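Local coordinates for protein N5-Carboxyaminoimidazole ribonucleotide synthetase (Staphylococcus aureus subsp. aureus, PDB 3ORQ) that catalyses the ATP-dependent carboxylation of 5-aminoimidazole ribonucleotide with bicarbonate to N5-carboxyaminoimidazole ribonucleotide, a step of purine biosynthesis, at residues Lys151-Gly156 / Thr180-Ala185; Ile248-Thr253 / Asn269-Arg274; Pro147-Thr152 / Gln162-Asn167; Gly122-Pro127 / Asn263-Val268. One frame throughout, in Å; residues are numbered along the deposited sequence.

Contact 1. Residues Lys151-Gly156 / Thr180-Ala185; sequences KTRFGG and TSECVA. With ADP (adenosine-5'-diphosphate), chain D.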
# COMPACT_ATOMS: atom_id res chain seq x y z
N LYS A 151 5.84 10.57 35.74
CA LYS A 151 5.03 9.77 34.79
C LYS A 151 4.51 8.51 35.46
O LYS A 151 5.24 7.87 36.23
CB LYS A 151 5.84 9.38 33.54
CG LYS A 151 6.57 10.52 32.85
CD LYS A 151 7.53 10.03 31.75
CE LYS A 151 8.25 11.19 31.10
NZ LYS A 151 9.24 10.74 30.06
N THR A 152 3.25 8.14 35.17
CA THR A 152 2.75 6.83 35.56
C THR A 152 3.62 5.79 34.88
O THR A 152 4.11 6.00 33.76
CB THR A 152 1.21 6.59 35.27
OG1 THR A 152 0.98 6.24 33.90
CG2 THR A 152 0.40 7.82 35.60
N ARG A 153 3.84 4.67 35.54
CA ARG A 153 4.71 3.68 34.96
C ARG A 153 4.01 2.61 34.13
O ARG A 153 4.67 1.83 33.43
CB ARG A 153 5.68 3.09 35.99
CG ARG A 153 5.06 2.45 37.16
CD ARG A 153 6.12 2.22 38.23
NE ARG A 153 6.81 0.95 38.00
CZ ARG A 153 7.20 0.13 38.97
NH1 ARG A 153 6.96 0.46 40.23
NH2 ARG A 153 7.81 -1.02 38.67
N PHE A 154 2.67 2.61 34.17
CA PHE A 154 1.90 1.59 33.46
C PHE A 154 0.97 2.06 32.34
O PHE A 154 1.05 1.54 31.22
CB PHE A 154 1.19 0.67 34.44
CG PHE A 154 2.12 -0.29 35.11
CD1 PHE A 154 2.51 -1.47 34.46
CD2 PHE A 154 2.64 0.00 36.37
CE1 PHE A 154 3.39 -2.36 35.07
CE2 PHE A 154 3.52 -0.88 36.99
CZ PHE A 154 3.90 -2.06 36.34
N GLY A 155 0.09 3.01 32.62
CA GLY A 155 -0.96 3.33 31.65
C GLY A 155 -0.61 4.17 30.43
O GLY A 155 -1.26 4.06 29.39
N GLY A 156 0.43 4.99 30.55
CA GLY A 156 0.59 6.19 29.72
C GLY A 156 0.73 6.05 28.22
O GLY A 156 1.50 5.23 27.74
N THR A 180 -2.66 7.57 43.16
CA THR A 180 -3.47 6.66 42.35
C THR A 180 -2.66 5.65 41.52
O THR A 180 -3.22 4.70 40.98
CB THR A 180 -4.41 7.42 41.38
OG1 THR A 180 -3.83 7.43 40.06
CG2 THR A 180 -4.67 8.85 41.84
N SER A 181 -1.35 5.86 41.39
CA SER A 181 -0.53 4.99 40.55
C SER A 181 0.96 5.13 40.86
O SER A 181 1.45 6.24 41.10
CB SER A 181 -0.79 5.26 39.06
OG SER A 181 0.01 4.43 38.24
N GLU A 182 1.65 3.99 40.89
CA GLU A 182 3.10 3.96 41.05
C GLU A 182 3.73 4.73 39.90
O GLU A 182 3.35 4.53 38.73
CB GLU A 182 3.63 2.53 41.08
CG GLU A 182 3.16 1.67 42.25
CD GLU A 182 3.90 0.33 42.38
OE1 GLU A 182 4.02 -0.18 43.52
OE2 GLU A 182 4.35 -0.22 41.34
N CYS A 183 4.68 5.60 40.21
CA CYS A 183 5.23 6.49 39.20
C CYS A 183 6.75 6.46 39.08
O CYS A 183 7.44 5.81 39.87
CB CYS A 183 4.77 7.91 39.46
SG CYS A 183 3.07 8.20 39.02
N VAL A 184 7.26 7.16 38.06
CA VAL A 184 8.68 7.43 37.94
C VAL A 184 8.89 8.93 37.77
O VAL A 184 8.07 9.59 37.14
CB VAL A 184 9.33 6.79 36.71
CG1 VAL A 184 10.84 6.78 36.90
CG2 VAL A 184 8.84 5.37 36.47
N ALA A 185 9.98 9.44 38.34
CA ALA A 185 10.41 10.82 38.06
C ALA A 185 11.76 10.87 37.32
O ALA A 185 12.59 9.99 37.47
CB ALA A 185 10.43 11.64 39.34
PB ADP D . 4.39 9.07 25.95
O1B ADP D . 4.94 7.70 26.23
O2B ADP D . 4.50 9.63 24.55
O3B ADP D . 3.01 9.25 26.53
PA ADP D . 6.81 10.37 26.65
O1A ADP D . 7.52 9.93 27.91
O2A ADP D . 7.29 9.84 25.33
O3A ADP D . 5.23 10.12 26.84
O5' ADP D . 6.82 11.98 26.55
C5' ADP D . 6.01 12.66 25.61
C4' ADP D . 6.64 14.01 25.32
O4' ADP D . 6.78 14.79 26.53
C3' ADP D . 8.04 13.90 24.72
O3' ADP D . 8.06 13.76 23.29
C2' ADP D . 8.68 15.21 25.15
O2' ADP D . 8.46 16.21 24.18
C1' ADP D . 8.00 15.56 26.47
N9 ADP D . 8.92 15.05 27.51
C8 ADP D . 8.84 13.85 28.10
N7 ADP D . 9.85 13.65 28.98
C5 ADP D . 10.59 14.79 28.95
C6 ADP D . 11.81 15.26 29.65
N6 ADP D . 12.42 14.45 30.56
N1 ADP D . 12.27 16.49 29.33
C2 ADP D . 11.67 17.28 28.41
N3 ADP D . 10.55 16.92 27.73
C4 ADP D . 9.99 15.70 27.97
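The Arg153 guanidinium and Glu182 carboxylate planes are nearly parallel, 5° apart, and Glu182 OE2 comes obliquely to the guanidinium. The two groups form a salt bridge, with Arg153 NH1 2.9 Å from Glu182 OE2. The same OE2 sits at the edge of the Phe154 ring, near its plane, 4.5 Å from Phe154 CE2. Arg153 CG lies between the backbone N and the carbonyl carbon (chi1 58°), which brings it to 3.1 Å from Glu182 O. Its chain then bends at chi3. Arg153 N also donates to Glu182 O. Asp110 pairs with Arg153 NE, so the guanidinium has acids at two of its nitrogens.

Behind this pair the strands are antiparallel. Lys151 N donates to Val184 O and Val184 N to Lys151 O, each at 2.8 Å. Cys183 SG packs 3.7 Å from Thr152 CA. The extended Lys151 side chain leads away to the nucleotide. There Lys151 NZ donates to ADP O1A (2.9 Å) and ADP N7 (3.2 Å) and forms a salt bridge with Glu186.

The contact joins two central strands of the four-stranded ATP-grasp sheet. Its chemistry is divided: an ion pair ties the strand ends together, while the lysine amine probably offsets alpha-phosphate charge.

Contact 2. Residues Ile248-Thr253 / Asn269-Arg274; sequences IHFIGT and NEIAPR. With MG (magnesium ion), chain C; ADP (adenosine-5'-diphosphate), chain D.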
# COMPACT_ATOMS: atom_id res chain seq x y z
N ILE A 248 17.83 -6.67 25.09
CA ILE A 248 16.40 -6.95 24.84
C ILE A 248 16.26 -7.57 23.47
O ILE A 248 16.82 -7.07 22.49
CB ILE A 248 15.57 -5.67 24.77
CG1 ILE A 248 15.70 -4.85 26.04
CG2 ILE A 248 14.12 -5.99 24.53
CD1 ILE A 248 14.91 -3.53 26.00
N HIS A 249 15.54 -8.68 23.40
CA HIS A 249 15.36 -9.35 22.14
C HIS A 249 14.27 -8.65 21.32
O HIS A 249 13.12 -8.56 21.75
CB HIS A 249 14.96 -10.80 22.37
CG HIS A 249 14.68 -11.56 21.11
ND1 HIS A 249 15.66 -11.86 20.18
CD2 HIS A 249 13.53 -12.08 20.61
CE1 HIS A 249 15.13 -12.54 19.18
NE2 HIS A 249 13.84 -12.69 19.42
N PHE A 250 14.63 -8.17 20.13
CA PHE A 250 13.67 -7.65 19.16
C PHE A 250 13.63 -8.46 17.88
O PHE A 250 14.68 -8.74 17.30
CB PHE A 250 14.05 -6.22 18.80
CG PHE A 250 13.82 -5.24 19.91
CD1 PHE A 250 12.51 -4.87 20.27
CD2 PHE A 250 14.90 -4.73 20.63
CE1 PHE A 250 12.28 -3.96 21.30
CE2 PHE A 250 14.69 -3.84 21.68
CZ PHE A 250 13.40 -3.44 22.02
N ILE A 251 12.44 -8.84 17.44
CA ILE A 251 12.20 -9.27 16.06
C ILE A 251 11.05 -8.40 15.51
O ILE A 251 10.21 -7.92 16.26
CB ILE A 251 11.82 -10.75 15.97
CG1 ILE A 251 13.05 -11.64 16.26
CG2 ILE A 251 11.26 -11.07 14.58
CD1 ILE A 251 14.24 -11.37 15.35
N GLY A 252 11.08 -8.15 14.19
CA GLY A 252 10.16 -7.24 13.52
C GLY A 252 10.58 -5.77 13.75
O GLY A 252 11.71 -5.47 14.12
N THR A 253 9.65 -4.85 13.55
CA THR A 253 9.97 -3.44 13.67
C THR A 253 9.83 -2.95 15.11
O THR A 253 8.87 -3.30 15.81
CB THR A 253 9.07 -2.64 12.70
OG1 THR A 253 9.50 -2.98 11.37
CG2 THR A 253 9.18 -1.11 12.91
N ASN A 269 15.02 8.24 25.16
CA ASN A 269 13.79 8.42 25.92
C ASN A 269 13.03 7.13 26.20
O ASN A 269 12.85 6.74 27.35
CB ASN A 269 12.85 9.41 25.21
CG ASN A 269 11.46 9.52 25.91
OD1 ASN A 269 11.34 9.36 27.14
ND2 ASN A 269 10.40 9.76 25.11
N GLU A 270 12.54 6.48 25.15
CA GLU A 270 11.75 5.27 25.32
C GLU A 270 11.80 4.40 24.06
O GLU A 270 12.17 4.89 22.99
CB GLU A 270 10.29 5.64 25.67
CG GLU A 270 9.45 6.23 24.50
CD GLU A 270 8.10 6.83 24.93
OE1 GLU A 270 7.79 6.85 26.17
OE2 GLU A 270 7.35 7.32 24.02
N ILE A 271 11.40 3.13 24.19
CA ILE A 271 11.35 2.21 23.06
C ILE A 271 9.94 1.60 22.90
O ILE A 271 9.34 1.11 23.87
CB ILE A 271 12.35 1.07 23.22
CG1 ILE A 271 13.70 1.57 23.73
CG2 ILE A 271 12.51 0.29 21.88
CD1 ILE A 271 14.70 0.41 24.02
N ALA A 272 9.43 1.63 21.65
CA ALA A 272 8.17 1.00 21.26
C ALA A 272 8.51 -0.27 20.48
O ALA A 272 9.16 -0.21 19.44
CB ALA A 272 7.34 1.95 20.40
N PRO A 273 8.09 -1.44 21.01
CA PRO A 273 8.39 -2.74 20.40
C PRO A 273 7.37 -3.02 19.27
O PRO A 273 6.73 -4.09 19.20
CB PRO A 273 8.21 -3.69 21.56
CG PRO A 273 7.06 -3.02 22.38
CD PRO A 273 7.26 -1.56 22.23
N ARG A 274 7.21 -2.03 18.39
CA ARG A 274 6.23 -2.14 17.31
C ARG A 274 6.57 -1.11 16.27
O ARG A 274 7.40 -0.23 16.52
CB ARG A 274 4.81 -1.91 17.86
CG ARG A 274 4.77 -0.69 18.80
CD ARG A 274 3.37 -0.22 19.13
NE ARG A 274 3.44 0.87 20.08
CZ ARG A 274 3.65 2.15 19.76
NH1 ARG A 274 3.78 2.49 18.48
NH2 ARG A 274 3.71 3.08 20.70
MG MG C . 6.69 9.23 23.20
PB ADP D . 4.39 9.07 25.95
O1B ADP D . 4.94 7.70 26.23
O2B ADP D . 4.50 9.63 24.55
O3B ADP D . 3.01 9.25 26.53
PA ADP D . 6.81 10.37 26.65
O1A ADP D . 7.52 9.93 27.91
O2A ADP D . 7.29 9.84 25.33
O3A ADP D . 5.23 10.12 26.84
O5' ADP D . 6.82 11.98 26.55
C5' ADP D . 6.01 12.66 25.61
C4' ADP D . 6.64 14.01 25.32
O4' ADP D . 6.78 14.79 26.53
C3' ADP D . 8.04 13.90 24.72
O3' ADP D . 8.06 13.76 23.29
C2' ADP D . 8.68 15.21 25.15
O2' ADP D . 8.46 16.21 24.18
C1' ADP D . 8.00 15.56 26.47
N9 ADP D . 8.92 15.05 27.51
C8 ADP D . 8.84 13.85 28.10
N7 ADP D . 9.85 13.65 28.98
C5 ADP D . 10.59 14.79 28.95
C6 ADP D . 11.81 15.26 29.65
N6 ADP D . 12.42 14.45 30.56
N1 ADP D . 12.27 16.49 29.33
C2 ADP D . 11.67 17.28 28.41
N3 ADP D . 10.55 16.92 27.73
C4 ADP D . 9.99 15.70 27.97
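Phe250 and Ile271 meet at the base of the beta hairpin formed by strands 252-261 and 266-272, in the ATP-grasp domain. Phe250 CZ lies 3.8 Å from Ile271 CG2. The approach is oblique to the ring. Pro273 CB comes to the edge of the same ring, near its plane, 4.1 Å from Phe250 CE1. Ile248 adds a looser touch, CD1 to CD1 of Ile271. Ile271 CG2 is anti to the backbone N, and this branch is the one that reaches the ring. Leu108 and Ile244 add helix side chains around Phe250.

No hydrogen bond crosses between the two segments. Pro273 is the centre of an inverse gamma turn, with a weak bond from Arg274 N to Ala272 O. The turn carries the chain past Thr253, whose O lies 3.2 Å from Arg274 C. The Thr253 hydroxyl is bonded to Thr200. Arg274 NE pairs with Glu82, and Ala272 CB lies over the centre of one face of the Arg274 guanidinium.

At the other end of segment 269-274 is the nucleotide site. Asn269 and Glu270 both face Glu257 in a classic beta bulge. Asn269 ND2 donates to ADP O2A at 3.1 Å. Glu270 OE2 binds the magnesium ion at 2.2 Å, and ADP O2A binds it at 2.3 Å. Glu257 is a further ligand of the metal.

The chemistry is split along one strand. Its apolar end meets segment 248-253 through carbon contacts. Its acidic end shares a cation with the alpha-phosphate, which probably eases the repulsion between carboxylate and phosphate.

Contact 3. Residues Pro147-Thr152 / Gln162-Asn167; sequences PFIVKT and QVLINN. With ADP (adenosine-5'-diphosphate), chain D.
Ile165 N donates to Phe148 O at 2.8 Å, the shortest sound hydrogen bond between the two strands of this antiparallel hairpin. Phe148 pairs with Ile165 and Val150 with Val163, each by two backbone bonds. Ile149 and Leu164 form a non-hydrogen-bonded pair between them, with Leu164 CD2 against Ile149 CB.

On the nucleotide side, Gln162 and Lys151 run side by side and point the same way. Gln162 CG is anti to the carbonyl carbon, beside the backbone N, and this sets it against the lysine chain, 3.8 Å from Lys151 CG. Gln162 NE2 approaches the bridging oxygen of the diphosphate, 2.7 Å from ADP O3A. That bond is bent, 118° at the hydrogen, and is weak. At the other end of the amide, Gln162 OE1 lies 3.3 Å from Ile149 CD1 and also nears Lys151 CE. Ile149 CG2, on the same face of the sheet, nears the adenine amino group.

The face opposite the nucleotide is apolar. Ile165 CB sits over one face of the Phe148 ring in a CH-pi contact, 4.1 Å from the centroid and offset toward the rim. Ile165 CD1 lies 3.8 Å from Phe148 CZ and 3.6 Å from Val150 CG2. Leu171, Leu177 and Ile178 of helix 171-178 pack against this side. At the hairpin's open end, Asn166 OD1 lies 3.4 Å from Pro147 CB, beside a cis peptide bond.

The sheet is therefore two-sided. Carbon packing on the helix side backs the strands, while the other side presents an amine and an amide to the diphosphate of ADP.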
# COMPACT_ATOMS: atom_id res chain seq x y z
N PRO A 147 13.85 21.71 37.23
CA PRO A 147 12.55 21.05 37.01
C PRO A 147 12.68 19.54 36.89
O PRO A 147 13.79 19.03 36.70
CB PRO A 147 12.07 21.65 35.67
CG PRO A 147 13.20 22.54 35.16
CD PRO A 147 14.41 22.22 35.97
N PHE A 148 11.56 18.84 37.03
CA PHE A 148 11.45 17.39 36.81
C PHE A 148 10.00 16.97 36.54
O PHE A 148 9.05 17.71 36.82
CB PHE A 148 12.05 16.58 37.98
CG PHE A 148 11.21 16.58 39.23
CD1 PHE A 148 11.27 17.65 40.13
CD2 PHE A 148 10.37 15.50 39.52
CE1 PHE A 148 10.50 17.65 41.29
CE2 PHE A 148 9.59 15.50 40.68
CZ PHE A 148 9.66 16.57 41.56
N ILE A 149 9.84 15.78 35.98
CA ILE A 149 8.52 15.34 35.55
C ILE A 149 8.18 13.95 36.07
O ILE A 149 9.00 13.05 36.00
CB ILE A 149 8.37 15.44 34.00
CG1 ILE A 149 7.02 14.89 33.53
CG2 ILE A 149 9.52 14.74 33.32
CD1 ILE A 149 6.55 15.52 32.22
N VAL A 150 6.97 13.81 36.60
CA VAL A 150 6.45 12.52 37.11
C VAL A 150 5.54 11.83 36.07
O VAL A 150 4.61 12.45 35.56
CB VAL A 150 5.69 12.74 38.42
CG1 VAL A 150 5.32 11.42 39.04
CG2 VAL A 150 6.55 13.54 39.39
N LYS A 151 5.84 10.57 35.74
CA LYS A 151 5.03 9.77 34.79
C LYS A 151 4.51 8.51 35.46
O LYS A 151 5.24 7.87 36.23
CB LYS A 151 5.84 9.38 33.54
CG LYS A 151 6.57 10.52 32.85
CD LYS A 151 7.53 10.03 31.75
CE LYS A 151 8.25 11.19 31.10
NZ LYS A 151 9.24 10.74 30.06
N THR A 152 3.25 8.14 35.17
CA THR A 152 2.75 6.83 35.56
C THR A 152 3.62 5.79 34.88
O THR A 152 4.11 6.00 33.76
CB THR A 152 1.21 6.59 35.27
OG1 THR A 152 0.98 6.24 33.90
CG2 THR A 152 0.40 7.82 35.60
N GLN A 162 1.15 12.19 33.05
CA GLN A 162 2.38 12.91 33.36
C GLN A 162 2.06 14.26 34.03
O GLN A 162 1.09 14.92 33.65
CB GLN A 162 3.21 13.15 32.10
CG GLN A 162 3.46 11.93 31.25
CD GLN A 162 4.47 12.21 30.17
OE1 GLN A 162 5.30 13.12 30.31
NE2 GLN A 162 4.41 11.45 29.07
N VAL A 163 2.88 14.65 35.01
CA VAL A 163 2.76 15.95 35.65
C VAL A 163 4.12 16.64 35.67
O VAL A 163 5.08 16.14 36.26
CB VAL A 163 2.28 15.83 37.10
CG1 VAL A 163 2.42 17.19 37.81
CG2 VAL A 163 0.85 15.33 37.15
N LEU A 164 4.19 17.80 35.03
CA LEU A 164 5.44 18.54 35.00
C LEU A 164 5.57 19.35 36.26
O LEU A 164 4.65 20.10 36.62
CB LEU A 164 5.51 19.44 33.76
CG LEU A 164 6.83 20.15 33.37
CD1 LEU A 164 6.83 21.56 33.89
CD2 LEU A 164 8.06 19.42 33.86
N ILE A 165 6.69 19.17 36.95
CA ILE A 165 6.91 19.86 38.22
C ILE A 165 8.05 20.88 38.15
O ILE A 165 9.22 20.54 38.32
CB ILE A 165 7.16 18.88 39.37
CG1 ILE A 165 6.08 17.79 39.35
CG2 ILE A 165 7.20 19.64 40.69
CD1 ILE A 165 6.05 16.91 40.59
N ASN A 166 7.67 22.13 37.88
CA ASN A 166 8.63 23.23 37.75
C ASN A 166 9.09 23.78 39.10
O ASN A 166 10.28 23.82 39.37
CB ASN A 166 8.07 24.36 36.85
CG ASN A 166 8.31 24.09 35.35
OD1 ASN A 166 9.39 23.65 34.93
ND2 ASN A 166 7.29 24.38 34.53
N ASN A 167 8.16 24.21 39.94
CA ASN A 167 8.46 24.71 41.30
C ASN A 167 7.62 23.94 42.34
O ASN A 167 6.82 23.09 41.97
CB ASN A 167 8.23 26.22 41.38
CG ASN A 167 6.88 26.65 40.82
OD1 ASN A 167 6.77 27.04 39.66
ND2 ASN A 167 5.84 26.58 41.64
PB ADP D . 4.39 9.07 25.95
O1B ADP D . 4.94 7.70 26.23
O2B ADP D . 4.50 9.63 24.55
O3B ADP D . 3.01 9.25 26.53
PA ADP D . 6.81 10.37 26.65
O1A ADP D . 7.52 9.93 27.91
O2A ADP D . 7.29 9.84 25.33
O3A ADP D . 5.23 10.12 26.84
O5' ADP D . 6.82 11.98 26.55
C5' ADP D . 6.01 12.66 25.61
C4' ADP D . 6.64 14.01 25.32
O4' ADP D . 6.78 14.79 26.53
C3' ADP D . 8.04 13.90 24.72
O3' ADP D . 8.06 13.76 23.29
C2' ADP D . 8.68 15.21 25.15
O2' ADP D . 8.46 16.21 24.18
C1' ADP D . 8.00 15.56 26.47
N9 ADP D . 8.92 15.05 27.51
C8 ADP D . 8.84 13.85 28.10
N7 ADP D . 9.85 13.65 28.98
C5 ADP D . 10.59 14.79 28.95
C6 ADP D . 11.81 15.26 29.65
N6 ADP D . 12.42 14.45 30.56
N1 ADP D . 12.27 16.49 29.33
C2 ADP D . 11.67 17.28 28.41
N3 ADP D . 10.55 16.92 27.73
C4 ADP D . 9.99 15.70 27.97

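Contact 4. Residues Gly122-Pro127 / Asn263-Val268; sequences GTKVVP and NNQLYV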
# COMPACT_ATOMS: atom_id res chain seq x y z
N GLY A 122 23.98 0.42 29.29
CA GLY A 122 24.94 1.50 29.07
C GLY A 122 24.54 2.54 28.03
O GLY A 122 25.39 3.17 27.42
N THR A 123 23.24 2.73 27.82
CA THR A 123 22.77 3.83 26.97
C THR A 123 22.71 5.15 27.77
O THR A 123 22.75 5.15 28.99
CB THR A 123 21.40 3.56 26.39
OG1 THR A 123 20.45 3.70 27.45
CG2 THR A 123 21.29 2.17 25.83
N LYS A 124 22.59 6.28 27.08
CA LYS A 124 22.46 7.56 27.78
C LYS A 124 20.98 7.83 28.13
O LYS A 124 20.20 8.29 27.30
CB LYS A 124 23.09 8.70 26.94
CG LYS A 124 23.05 10.12 27.58
CD LYS A 124 24.06 10.34 28.71
CE LYS A 124 23.84 11.71 29.36
NZ LYS A 124 24.57 11.93 30.65
N VAL A 125 20.61 7.53 29.36
CA VAL A 125 19.25 7.75 29.86
C VAL A 125 19.16 9.07 30.65
O VAL A 125 20.13 9.52 31.24
CB VAL A 125 18.80 6.57 30.77
CG1 VAL A 125 17.49 6.87 31.48
CG2 VAL A 125 18.64 5.32 29.97
N VAL A 126 17.97 9.68 30.66
CA VAL A 126 17.71 10.82 31.52
C VAL A 126 17.70 10.33 32.96
O VAL A 126 17.04 9.34 33.27
CB VAL A 126 16.38 11.51 31.17
CG1 VAL A 126 15.23 10.53 31.20
CG2 VAL A 126 16.10 12.67 32.12
N PRO A 127 18.44 11.02 33.85
CA PRO A 127 18.52 10.58 35.25
C PRO A 127 17.12 10.42 35.83
O PRO A 127 16.24 11.27 35.61
CB PRO A 127 19.30 11.71 35.93
CG PRO A 127 20.21 12.24 34.83
CD PRO A 127 19.43 12.08 33.53
N ASN A 263 22.23 21.54 24.53
CA ASN A 263 23.66 21.38 24.27
C ASN A 263 24.05 20.25 23.32
O ASN A 263 25.18 19.76 23.34
CB ASN A 263 24.41 21.24 25.59
CG ASN A 263 24.88 22.57 26.12
OD1 ASN A 263 26.03 22.96 25.88
ND2 ASN A 263 24.00 23.29 26.80
N ASN A 264 23.10 19.84 22.48
CA ASN A 264 23.31 18.81 21.45
C ASN A 264 23.62 17.41 22.00
O ASN A 264 24.15 16.57 21.28
CB ASN A 264 24.37 19.24 20.45
CG ASN A 264 23.88 19.20 19.03
OD1 ASN A 264 22.85 19.81 18.71
ND2 ASN A 264 24.61 18.51 18.15
N GLN A 265 23.28 17.18 23.26
CA GLN A 265 23.44 15.87 23.89
C GLN A 265 22.26 14.90 23.65
O GLN A 265 21.09 15.26 23.85
CB GLN A 265 23.64 16.05 25.38
CG GLN A 265 24.12 14.83 26.10
CD GLN A 265 25.11 15.18 27.17
OE1 GLN A 265 26.27 15.49 26.87
NE2 GLN A 265 24.66 15.17 28.43
N LEU A 266 22.60 13.66 23.26
CA LEU A 266 21.62 12.63 22.92
C LEU A 266 21.26 11.79 24.13
O LEU A 266 22.14 11.28 24.81
CB LEU A 266 22.15 11.69 21.82
CG LEU A 266 21.15 10.74 21.11
CD1 LEU A 266 20.20 11.52 20.22
CD2 LEU A 266 21.81 9.60 20.30
N TYR A 267 19.96 11.69 24.43
CA TYR A 267 19.49 10.70 25.39
C TYR A 267 18.44 9.78 24.75
O TYR A 267 17.59 10.24 23.96
CB TYR A 267 18.84 11.33 26.62
CG TYR A 267 19.58 12.44 27.38
CD1 TYR A 267 19.82 13.69 26.79
CD2 TYR A 267 19.97 12.26 28.71
CE1 TYR A 267 20.44 14.68 27.48
CE2 TYR A 267 20.57 13.26 29.39
CZ TYR A 267 20.81 14.47 28.78
OH TYR A 267 21.44 15.48 29.47
N VAL A 268 18.46 8.50 25.12
CA VAL A 268 17.35 7.61 24.82
C VAL A 268 16.19 7.97 25.74
O VAL A 268 16.37 7.99 26.96
CB VAL A 268 17.76 6.16 25.06
CG1 VAL A 268 16.73 5.21 24.52
CG2 VAL A 268 19.10 5.89 24.43
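Lys124 and Tyr267 supply the backbone bond and much of the packing here. The one hydrogen bond across the segments runs from Val268 N to Lys124 O, at 2.8 Å. Tyr267 CA adds a CA-H...O contact to the same oxygen at 3.2 Å. Lys124 O thus meets two neighbouring groups of strand 266-272. Lys124 N is bonded to the side chain of Gln240 in helix 234-245.

The side-chain packing centres on the tyrosine. Lys124 and Tyr267 lie side by side and point the same way. Lys124 CG is anti to the backbone N (chi1 -179°) and lies 3.1 Å from Leu266 O. The chain then bends at chi2, and Lys124 CE comes obliquely to the ring, 3.6 Å from Tyr267 CE2. Val125 O sits at the edge of the ring, near its plane, 3.7 Å from Tyr267 CD2. Val126 CB and Pro127 CD make more distant touches. A weak bond links Gln265 NE2 to Tyr267 OH. Lys124 CE also passes near Gln265 NE2, the two chains crossing at about a right angle.

The aliphatic part lies deeper. Val268 CG2 touches Thr123 CB at 3.8 Å, the side chains again nearly perpendicular. Leu118 also covers Val268.

Gly122 ends helix 111-120 in a Schellman motif. The following loop crosses strand 266-272 before entering strand 128-131, joining the four-stranded sheet to the sheet that holds strand 266-272, beside the bound ADP.

How the contacts relate
From the N terminus, the loop 122-127 is the first segment met. It pairs only much later with 263-268, so contact 4 closes a long loop of the ATP-grasp domain. Contacts 1 and 3 fall within that loop. Both start from strand 148-152: contact 3 closes the short hairpin to 162-165, and contact 1 reaches past helix 171-178 to strand 183-187. They build neighbouring parts of one four-stranded sheet. Contact 2 opens at 248-253 and closes at 269-274, so its segments alternate with those of contact 4. These two share strand 266-272 of the eight-stranded sheet. Contacts 1, 2 and 3 all reach ADP, which lies between the two sheets.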